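Multidrug resistance protein (Vibrio cholerae, PDB 1YC9) probably forms the outer membrane exit channel of a multidrug efflux system, through which toxic compounds may leave the Vibrio cholerae cell. Local coordinates at residues A33-N36 with H37-E41; L207-Q210 with E211-L215; G347-V350 with Q351-E355; Q364-Q367 with A368-K372; T397-D400 with V401-A404. The protein carries 1 engineered substitution. All blocks are in the same frame, centred on the assembly; numbering follows the deposited sequence.

Contact 1 (A33-N36 with H37-E41); sequences AQLN and HLIEE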
# COMPACT_ATOMS: atom_id res chain seq x y z
N ALA A 33 -3.66 -27.94 20.11
CA ALA A 33 -3.81 -26.95 21.16
C ALA A 33 -2.79 -25.81 21.25
O ALA A 33 -3.14 -24.71 21.62
CB ALA A 33 -3.72 -27.69 22.55
N GLN A 34 -1.55 -26.05 20.87
CA GLN A 34 -0.70 -25.07 20.22
C GLN A 34 -1.27 -24.00 19.32
O GLN A 34 -1.12 -22.81 19.63
CB GLN A 34 0.60 -25.65 19.68
CG GLN A 34 1.71 -24.56 19.70
CD GLN A 34 3.03 -25.05 19.22
OE1 GLN A 34 3.14 -25.68 18.15
NE2 GLN A 34 4.05 -24.70 19.96
N LEU A 35 -1.89 -24.41 18.23
CA LEU A 35 -2.49 -23.44 17.33
C LEU A 35 -3.57 -22.67 18.06
O LEU A 35 -3.63 -21.45 18.02
CB LEU A 35 -3.08 -24.16 16.13
CG LEU A 35 -3.78 -23.25 15.10
CD1 LEU A 35 -2.82 -22.13 14.68
CD2 LEU A 35 -4.23 -24.06 13.92
N ASN A 36 -4.44 -23.41 18.74
CA ASN A 36 -5.49 -22.80 19.55
C ASN A 36 -4.97 -21.73 20.48
O ASN A 36 -5.55 -20.67 20.57
CB ASN A 36 -6.19 -23.86 20.41
CG ASN A 36 -6.97 -24.82 19.59
OD1 ASN A 36 -7.10 -24.67 18.38
ND2 ASN A 36 -7.52 -25.84 20.26
N HIS A 37 -3.89 -22.03 21.19
CA HIS A 37 -3.33 -21.11 22.15
C HIS A 37 -2.74 -19.83 21.50
O HIS A 37 -2.94 -18.71 22.01
CB HIS A 37 -2.25 -21.78 22.98
CG HIS A 37 -2.13 -21.19 24.35
ND1 HIS A 37 -1.34 -20.09 24.62
CD2 HIS A 37 -2.70 -21.55 25.53
CE1 HIS A 37 -1.44 -19.78 25.91
NE2 HIS A 37 -2.25 -20.65 26.48
N LEU A 38 -2.04 -20.01 20.39
CA LEU A 38 -1.49 -18.89 19.61
C LEU A 38 -2.60 -17.96 19.15
O LEU A 38 -2.51 -16.76 19.35
CB LEU A 38 -0.71 -19.42 18.39
CG LEU A 38 0.62 -20.08 18.72
CD1 LEU A 38 1.18 -20.85 17.54
CD2 LEU A 38 1.60 -19.04 19.19
N ILE A 39 -3.67 -18.50 18.60
CA ILE A 39 -4.73 -17.65 18.10
C ILE A 39 -5.43 -16.97 19.30
O ILE A 39 -5.64 -15.74 19.34
CB ILE A 39 -5.64 -18.41 17.18
CG1 ILE A 39 -4.86 -18.75 15.90
CG2 ILE A 39 -6.87 -17.61 16.87
CD1 ILE A 39 -5.60 -19.61 14.92
N GLU A 40 -5.74 -17.76 20.32
CA GLU A 40 -6.37 -17.23 21.51
C GLU A 40 -5.61 -16.09 22.17
O GLU A 40 -6.21 -15.08 22.51
CB GLU A 40 -6.65 -18.36 22.48
CG GLU A 40 -7.77 -19.22 21.91
CD GLU A 40 -7.97 -20.63 22.31
OE1 GLU A 40 -7.40 -21.00 23.36
OE2 GLU A 40 -8.59 -21.42 21.56
N GLU A 41 -4.29 -16.22 22.29
CA GLU A 41 -3.41 -15.16 22.78
C GLU A 41 -3.55 -13.88 21.96
O GLU A 41 -3.70 -12.79 22.54
CB GLU A 41 -1.94 -15.60 22.76
CG GLU A 41 -1.52 -16.59 23.83
CD GLU A 41 -0.16 -17.22 23.49
OE1 GLU A 41 0.83 -16.48 23.33
OE2 GLU A 41 -0.06 -18.44 23.35

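Contact 2 (L207-Q210 with E211-L215); sequences LGIQ and ESIQL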
# COMPACT_ATOMS: atom_id res chain seq x y z
N LEU A 207 20.27 -27.38 7.21
CA LEU A 207 20.58 -26.26 8.04
C LEU A 207 19.74 -25.04 7.63
O LEU A 207 19.25 -24.31 8.49
CB LEU A 207 22.07 -25.93 7.97
CG LEU A 207 22.98 -26.93 8.69
CD1 LEU A 207 24.40 -26.49 8.44
CD2 LEU A 207 22.72 -27.03 10.20
N GLY A 208 19.53 -24.91 6.34
CA GLY A 208 18.68 -23.86 5.79
C GLY A 208 17.24 -24.04 6.26
O GLY A 208 16.62 -23.07 6.65
N ILE A 209 16.73 -25.27 6.22
CA ILE A 209 15.41 -25.55 6.73
C ILE A 209 15.27 -25.21 8.21
O ILE A 209 14.25 -24.64 8.66
CB ILE A 209 15.01 -26.98 6.48
CG1 ILE A 209 14.85 -27.24 4.99
CG2 ILE A 209 13.71 -27.28 7.15
CD1 ILE A 209 14.94 -28.71 4.69
N GLN A 210 16.29 -25.58 8.97
CA GLN A 210 16.28 -25.31 10.39
C GLN A 210 16.28 -23.80 10.70
O GLN A 210 15.60 -23.38 11.60
CB GLN A 210 17.42 -26.07 11.08
CG GLN A 210 17.12 -27.57 11.08
CD GLN A 210 18.24 -28.42 11.68
OE1 GLN A 210 19.38 -28.00 11.71
NE2 GLN A 210 17.89 -29.60 12.17
N GLU A 211 17.04 -23.04 9.95
CA GLU A 211 16.98 -21.60 10.01
C GLU A 211 15.56 -21.11 9.73
O GLU A 211 15.04 -20.34 10.52
CB GLU A 211 17.95 -20.95 9.05
CG GLU A 211 17.99 -19.44 9.14
CD GLU A 211 18.98 -18.78 8.17
OE1 GLU A 211 19.93 -19.44 7.64
OE2 GLU A 211 18.80 -17.57 7.92
N SER A 212 14.98 -21.53 8.61
CA SER A 212 13.60 -21.17 8.26
C SER A 212 12.61 -21.49 9.37
O SER A 212 11.70 -20.70 9.66
CB SER A 212 13.17 -21.86 6.97
OG SER A 212 14.00 -21.51 5.90
N ILE A 213 12.77 -22.64 10.01
CA ILE A 213 11.89 -23.01 11.13
C ILE A 213 11.98 -21.96 12.21
O ILE A 213 10.94 -21.51 12.74
CB ILE A 213 12.21 -24.43 11.67
CG1 ILE A 213 11.70 -25.48 10.70
CG2 ILE A 213 11.62 -24.63 13.09
CD1 ILE A 213 12.12 -26.96 10.98
N GLN A 214 13.20 -21.57 12.57
CA GLN A 214 13.36 -20.59 13.61
C GLN A 214 12.83 -19.21 13.21
O GLN A 214 12.19 -18.56 14.01
CB GLN A 214 14.80 -20.47 14.10
CG GLN A 214 14.98 -19.46 15.21
CD GLN A 214 14.24 -19.83 16.51
OE1 GLN A 214 13.47 -19.00 17.06
NE2 GLN A 214 14.43 -21.07 16.97
N LEU A 215 13.07 -18.81 11.96
CA LEU A 215 12.49 -17.60 11.44
C LEU A 215 10.98 -17.63 11.47
O LEU A 215 10.34 -16.63 11.80
CB LEU A 215 12.94 -17.36 9.99
CG LEU A 215 14.43 -17.05 9.81
CD1 LEU A 215 14.74 -16.94 8.35
CD2 LEU A 215 14.87 -15.78 10.61

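Contact 3 (G347-V350 with Q351-E355); sequences GTLV and QALHE. Unlike the reference sequence in segment 351-355: His354 (reference Tyr).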
# COMPACT_ATOMS: atom_id res chain seq x y z
N GLY A 347 -16.60 -4.69 -7.15
CA GLY A 347 -15.28 -5.22 -7.20
C GLY A 347 -15.08 -6.24 -6.10
O GLY A 347 -14.33 -7.22 -6.28
N THR A 348 -15.65 -5.96 -4.94
CA THR A 348 -15.49 -6.83 -3.77
C THR A 348 -16.20 -8.13 -4.03
O THR A 348 -15.63 -9.16 -3.72
CB THR A 348 -16.03 -6.14 -2.52
OG1 THR A 348 -15.25 -4.96 -2.25
CG2 THR A 348 -15.79 -6.98 -1.29
N LEU A 349 -17.40 -8.08 -4.64
CA LEU A 349 -18.12 -9.27 -5.04
C LEU A 349 -17.30 -10.09 -6.03
O LEU A 349 -17.15 -11.30 -5.90
CB LEU A 349 -19.42 -8.85 -5.70
CG LEU A 349 -20.40 -9.94 -6.02
CD1 LEU A 349 -20.47 -10.93 -4.86
CD2 LEU A 349 -21.75 -9.30 -6.26
N VAL A 350 -16.74 -9.42 -7.03
CA VAL A 350 -15.95 -10.10 -8.05
C VAL A 350 -14.74 -10.78 -7.42
O VAL A 350 -14.46 -11.96 -7.68
CB VAL A 350 -15.54 -9.11 -9.20
CG1 VAL A 350 -14.46 -9.75 -10.05
CG2 VAL A 350 -16.77 -8.68 -10.01
N GLN A 351 -14.02 -10.05 -6.59
CA GLN A 351 -12.86 -10.58 -5.93
C GLN A 351 -13.20 -11.75 -4.99
O GLN A 351 -12.41 -12.69 -4.91
CB GLN A 351 -12.15 -9.52 -5.13
CG GLN A 351 -10.74 -9.96 -4.63
CD GLN A 351 -9.83 -10.81 -5.62
OE1 GLN A 351 -9.89 -10.73 -6.94
NE2 GLN A 351 -8.96 -11.62 -4.98
N ALA A 352 -14.35 -11.69 -4.32
CA ALA A 352 -14.74 -12.77 -3.41
C ALA A 352 -15.07 -14.03 -4.21
O ALA A 352 -14.67 -15.13 -3.83
CB ALA A 352 -15.92 -12.36 -2.60
N LEU A 353 -15.77 -13.87 -5.33
CA LEU A 353 -16.08 -14.97 -6.20
C LEU A 353 -14.79 -15.59 -6.80
O LEU A 353 -14.72 -16.80 -6.99
CB LEU A 353 -17.05 -14.56 -7.31
CG LEU A 353 -18.51 -14.22 -6.90
CD1 LEU A 353 -19.29 -13.64 -8.05
CD2 LEU A 353 -19.25 -15.44 -6.34
N HIS A 354 -13.78 -14.76 -7.07
CA HIS A 354 -12.52 -15.21 -7.65
C HIS A 354 -11.83 -16.08 -6.58
O HIS A 354 -11.28 -17.14 -6.88
CB HIS A 354 -11.69 -13.97 -7.97
CG HIS A 354 -10.28 -14.20 -8.41
ND1 HIS A 354 -9.33 -13.21 -8.33
CD2 HIS A 354 -9.66 -15.27 -8.98
CE1 HIS A 354 -8.19 -13.65 -8.83
NE2 HIS A 354 -8.36 -14.90 -9.22
N GLU A 355 -11.84 -15.58 -5.35
CA GLU A 355 -11.15 -16.26 -4.25
C GLU A 355 -11.76 -17.63 -3.99
O GLU A 355 -11.03 -18.65 -3.89
CB GLU A 355 -11.18 -15.42 -3.00
CG GLU A 355 -10.13 -14.32 -3.02
CD GLU A 355 -10.35 -13.26 -1.95
OE1 GLU A 355 -11.07 -13.53 -0.96
OE2 GLU A 355 -9.73 -12.17 -2.09

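Contact 4 (Q364-Q367 with A368-K372); sequences QALQ and ARINK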
# COMPACT_ATOMS: atom_id res chain seq x y z
N GLN A 364 -10.11 -29.19 -5.85
CA GLN A 364 -10.43 -30.25 -6.79
C GLN A 364 -9.19 -30.84 -7.49
O GLN A 364 -9.14 -32.03 -7.80
CB GLN A 364 -11.40 -29.75 -7.85
CG GLN A 364 -12.80 -29.40 -7.26
CD GLN A 364 -13.83 -28.99 -8.32
OE1 GLN A 364 -15.02 -29.28 -8.15
NE2 GLN A 364 -13.40 -28.35 -9.40
N ALA A 365 -8.20 -30.02 -7.77
CA ALA A 365 -6.95 -30.52 -8.36
C ALA A 365 -6.04 -31.31 -7.40
O ALA A 365 -5.20 -32.08 -7.87
CB ALA A 365 -6.17 -29.37 -8.99
N LEU A 366 -6.20 -31.16 -6.10
CA LEU A 366 -5.16 -31.53 -5.18
C LEU A 366 -4.99 -33.05 -5.15
O LEU A 366 -3.85 -33.54 -5.17
CB LEU A 366 -5.42 -31.02 -3.77
CG LEU A 366 -4.29 -31.30 -2.79
CD1 LEU A 366 -2.92 -30.76 -3.22
CD2 LEU A 366 -4.59 -30.76 -1.44
N GLN A 367 -6.10 -33.79 -5.12
CA GLN A 367 -5.96 -35.24 -4.87
C GLN A 367 -5.15 -35.94 -5.95
O GLN A 367 -4.29 -36.73 -5.64
CB GLN A 367 -7.30 -35.96 -4.64
CG GLN A 367 -7.08 -37.43 -4.14
CD GLN A 367 -6.25 -37.50 -2.86
OE1 GLN A 367 -6.61 -36.92 -1.81
NE2 GLN A 367 -5.10 -38.16 -2.95
N ALA A 368 -5.39 -35.63 -7.20
CA ALA A 368 -4.67 -36.23 -8.31
C ALA A 368 -3.20 -35.85 -8.30
O ALA A 368 -2.35 -36.70 -8.65
CB ALA A 368 -5.27 -35.85 -9.56
N ARG A 369 -2.91 -34.58 -7.98
CA ARG A 369 -1.51 -34.15 -7.77
C ARG A 369 -0.79 -35.00 -6.72
O ARG A 369 0.31 -35.52 -6.97
CB ARG A 369 -1.46 -32.66 -7.40
CG ARG A 369 -1.87 -31.77 -8.55
CD ARG A 369 -1.72 -30.30 -8.29
NE ARG A 369 -0.30 -29.98 -8.11
CZ ARG A 369 0.14 -28.77 -7.78
NH1 ARG A 369 -0.72 -27.79 -7.62
NH2 ARG A 369 1.44 -28.56 -7.60
N ILE A 370 -1.42 -35.16 -5.56
CA ILE A 370 -0.89 -35.95 -4.49
C ILE A 370 -0.70 -37.41 -4.95
O ILE A 370 0.34 -37.99 -4.71
CB ILE A 370 -1.81 -35.86 -3.27
CG1 ILE A 370 -1.64 -34.47 -2.61
CG2 ILE A 370 -1.57 -37.02 -2.23
CD1 ILE A 370 -2.43 -34.29 -1.28
N ASN A 371 -1.69 -37.94 -5.63
CA ASN A 371 -1.69 -39.32 -6.11
C ASN A 371 -0.51 -39.60 -7.03
O ASN A 371 0.26 -40.53 -6.79
CB ASN A 371 -2.98 -39.59 -6.87
CG ASN A 371 -4.15 -39.88 -5.93
OD1 ASN A 371 -3.96 -40.00 -4.73
ND2 ASN A 371 -5.38 -40.01 -6.48
N LYS A 372 -0.35 -38.77 -8.05
CA LYS A 372 0.77 -38.94 -8.97
C LYS A 372 2.09 -38.72 -8.25
O LYS A 372 3.09 -39.40 -8.54
CB LYS A 372 0.65 -38.03 -10.19
CG LYS A 372 -0.58 -38.24 -11.08
CD LYS A 372 -0.85 -39.69 -11.57
CE LYS A 372 0.32 -40.42 -12.17
NZ LYS A 372 -0.01 -41.89 -12.63
O HOH W 1 -8.01 -34.37 -7.96

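Contact 5 (T397-D400 with V401-A404); sequences TYLD and VLVA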
# COMPACT_ATOMS: atom_id res chain seq x y z
N THR A 397 26.43 -49.38 -10.67
CA THR A 397 27.29 -48.29 -10.22
C THR A 397 26.72 -47.45 -9.04
O THR A 397 25.53 -47.53 -8.67
CB THR A 397 27.56 -47.35 -11.33
OG1 THR A 397 26.33 -46.74 -11.72
CG2 THR A 397 28.04 -48.10 -12.57
N TYR A 398 27.61 -46.64 -8.48
CA TYR A 398 27.22 -45.64 -7.50
C TYR A 398 26.28 -44.64 -8.19
O TYR A 398 25.32 -44.20 -7.59
CB TYR A 398 28.44 -44.90 -6.93
CG TYR A 398 28.02 -43.65 -6.17
CD1 TYR A 398 27.18 -43.75 -5.06
CD2 TYR A 398 28.40 -42.40 -6.60
CE1 TYR A 398 26.73 -42.61 -4.39
CE2 TYR A 398 27.97 -41.25 -5.94
CZ TYR A 398 27.14 -41.36 -4.84
OH TYR A 398 26.72 -40.21 -4.19
N LEU A 399 26.57 -44.28 -9.43
CA LEU A 399 25.75 -43.34 -10.16
C LEU A 399 24.26 -43.72 -10.16
O LEU A 399 23.40 -42.84 -10.03
CB LEU A 399 26.17 -43.27 -11.61
CG LEU A 399 26.45 -41.91 -12.21
CD1 LEU A 399 25.99 -41.93 -13.64
CD2 LEU A 399 25.84 -40.73 -11.44
N ASP A 400 23.96 -45.01 -10.32
CA ASP A 400 22.56 -45.43 -10.28
C ASP A 400 21.94 -45.11 -8.95
O ASP A 400 20.79 -44.70 -8.87
CB ASP A 400 22.39 -46.90 -10.61
CG ASP A 400 22.98 -47.25 -11.93
OD1 ASP A 400 22.80 -46.51 -12.92
OD2 ASP A 400 23.67 -48.28 -12.07
N VAL A 401 22.72 -45.31 -7.89
CA VAL A 401 22.30 -45.00 -6.56
C VAL A 401 22.09 -43.47 -6.40
O VAL A 401 21.07 -43.05 -5.89
CB VAL A 401 23.27 -45.52 -5.53
CG1 VAL A 401 22.91 -45.01 -4.19
CG2 VAL A 401 23.27 -47.10 -5.54
N LEU A 402 23.05 -42.67 -6.83
CA LEU A 402 22.93 -41.22 -6.69
C LEU A 402 21.67 -40.70 -7.37
O LEU A 402 20.98 -39.87 -6.80
CB LEU A 402 24.16 -40.57 -7.29
CG LEU A 402 24.26 -39.06 -7.40
CD1 LEU A 402 25.72 -38.64 -7.29
CD2 LEU A 402 23.70 -38.57 -8.70
N VAL A 403 21.38 -41.18 -8.58
CA VAL A 403 20.25 -40.71 -9.38
C VAL A 403 18.96 -41.07 -8.71
O VAL A 403 18.05 -40.25 -8.60
CB VAL A 403 20.35 -41.21 -10.83
CG1 VAL A 403 19.08 -40.98 -11.60
CG2 VAL A 403 21.53 -40.55 -11.54
N ALA A 404 18.88 -42.30 -8.20
CA ALA A 404 17.71 -42.73 -7.48
C ALA A 404 17.50 -41.99 -6.16
O ALA A 404 16.39 -41.65 -5.82
CB ALA A 404 17.78 -44.27 -7.23

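Contact 1 (A33-N36 with H37-E41)
Leu35 and Ile39, one turn apart on the short helix 33-44, lie side by side and point the same way. Ile39 can be followed outward along its longer branch. Its CB sits 3.7 Å from Leu35 O, the carbonyl to which its own backbone N donates. CG1, anti to the carbonyl carbon (chi1 -68°), stays close to that oxygen and begins to meet the leucine methyl. At the tip, Ile39 CD1 reaches Leu35 CD1 at 3.8 Å and lies almost as near to Leu35 CG. Leu35, with CG anti to its own backbone N, leans forward along the helix to bring CD1 beside the isoleucine tip. Both residues are buried against helix 117-183 in the helical region of this outer membrane factor, Leu35 on Tyr151 and Ile39 on Ser144 and Ile147.

Backbone bonds join the two segments, among them Leu38 N to Gln34 O at 3.0 Å and Glu40 N to Asn36 O at 2.9 Å. Leu38 also rests its CG on Gln34 O, 3.4 Å away. One turn along from His37, the model places Glu41 OE2 2.4 Å from His37 ND1, too short for the exact length to be trusted. Glu41 OE2 forms a salt bridge with Arg230. The chemistry is thus divided, with an apolar stripe facing the long helix and a carboxylate whose negative charge is probably balanced by the arginine beside it.

Contact 2 (L207-Q210 with E211-L215)
Glu211 N donates to Leu207 O at 2.9 Å, the first of four backbone hydrogen bonds that each span one turn of helix 189-223. Ser212 N follows with Gly208 O at 3.0 Å and Ile213 N with Ile209 O at 2.8 Å. The last, from Gln214 N to Gln210 O, is longer at 3.2 Å.

Among side-chain polar contacts, the Ser212 hydroxyl folds back along the helix. With OG anti to the carbonyl carbon (chi1 -59°), it comes to 3.1 Å from Gly208 O, although another acceptor also lies within range of its proton. Gly208 O therefore has the backbone N and the hydroxyl of the same serine close by.

Apolar contact is slight. CG2 of Ile209 approaches CD1 of Ile213 at 4.2 Å, the two side chains meeting at a slant, and Ile213 CG1 lies 3.4 Å from Ile209 O.

Charged interactions leave the chain altogether. Glu211 extends fully from the helix, its CG anti to the backbone N (chi1 -176°), and carries its carboxylate to the second subunit. There OE1 pairs with Arg369, while OE2 meets Arg421 and accepts a hydrogen bond from Ser362. Two arginines and a hydroxyl thus surround one buried acid, which would probably favour its ionised form.

The helix lies between helix 117-183 of its own chain and the second subunit: Ile209 and Ile213 pack on Val164, Leu157 and Tyr158 of the former, whereas Leu207 and Glu211 face Ala368 and Ala365 of the latter.

Contact 3 (G347-V350 with Q351-E355)
Gln351 is tied to the preceding turn of helix 326-391 by its backbone N, which donates to Gly347 O at 2.9 Å, and its CB lies 3.4 Å from the same oxygen. From there the side chain bends at its second torsion (chi2 40°) and turns its amide between two partners. Its OE1 lies at the edge of the His354 ring, in the ring plane, and accepts from His354 ND1 at 2.9 Å in a nearly straight bond (169°). On the other branch, Gln351 NE2 donates to Glu355 OE2 at 3.0 Å, meeting the anti side of the carboxylate.

Leu349 and Leu353 lie elsewhere round the helix and both touch Leu256; they approach each other loosely in the one modelled conformer of Leu349 considered here. Val350 and His354 turn to the third subunit, packing on its Gly225 and Ala222, within the helical region whose three subunits together build the channel.

With both ends engaged, the Gln351 amide is probably held in one orientation. Glu355 OE1 pairs with Arg259, and the relay links the imidazole to that ion pair. The ND1 bond belongs to the histidine of this deposited chain, where the reference sequence has tyrosine, so the coupling is a feature of this model.

Contact 4 (Q364-Q367 with A368-K372)
The amides of Gln367 and Asn371 meet at a slant one turn apart, their planes 44° from parallel. Gln367 NE2 donates to Asn371 OD1 at 2.8 Å. The acceptor lies close to the glutamine amide plane, but the donor stands above the asparagine carbonyl plane, 51° out of it. Gln367 gets there because its chain bends at chi2 (57°) and folds along the helix, which also sets NE2 3.8 Å from Ile370 CG2. The backbone repeats the link, Asn371 N donating to Gln367 O at 2.9 Å.

On the next stripe, Ile370 CD1 presses against Leu366 CG at 3.8 Å and lies near both leucine methyls, while Ile370 N bonds to Leu366 O. The helix is less regular just before this. Arg369 N reaches Ala365 O only in a weak bond of 3.4 Å, and between Gln364 and Ala368 a water takes over, donating to Gln364 O at 2.6 Å and accepting from Ala368 N at 3.0 Å. The water stands in for the direct bond from Ala368 N to Gln364 O.

This part of helix 326-391, in a predicted coiled coil, has Leu366 and Ile370 against Leu418 of helix 398-433. Ala365, Ala368 and Arg369 instead meet helix 189-223 of the third subunit, the guanidinium directed to that subunit's Glu211.

Contact 5 (T397-D400 with V401-A404)
Leu399 CD2 meets Leu402 CD2 at 4.1 Å and Val403 CG2 slightly farther off, and the same leucine also packs on Leu399 of both other subunits, so that three copies of one residue gather about the trimer axis.

On another side of the helix the Tyr398 ring folds over Leu402, whose CB lies over one face while Leu402 CD1 reaches Tyr398 CE2 at 3.7 Å and Tyr398 OH at 3.6 Å. The ring is placed there by a first torsion of 166°, which sets CG anti to the backbone N. Val401 CB comes obliquely to the same ring, 4.3 Å from Tyr398 CD1. Tyr398 is buried among helices of its own chain, touching Gln194, Leu178 and Tyr391.

The first turn is closed by polar groups. Asp400 N donates to Thr397 OG1 at 3.3 Å, and in return Thr397 N gives a weak bond to Asp400 OD2, also 3.3 Å long. Beyond them the regular pattern takes hold with Leu402 N to Tyr398 O at 2.8 Å. Thr397 at the N-cap and Asp400 three residues on thus form a capping box, a classic start for an alpha helix.

In the fold
From the N terminus, the contacts follow one another in series; none nests in or crosses another, and each closes a single helical turn instead of a long loop. Contact 1 sets short helix 33-44 against helix 117-183, which also supports contact 2 on helix 189-223; their centres are about 22 Å apart. After strands 286-298 and 309-322, contacts 3 and 4 occupy successive parts of helix 326-391, centres about 26 Å apart, both facing the third subunit, and contact 5 begins the following helix, 398-433. The trimer connects distant parts of the sequence: contact 2 of one chain meets contact 4 of another, while contact 5 joins all three subunits.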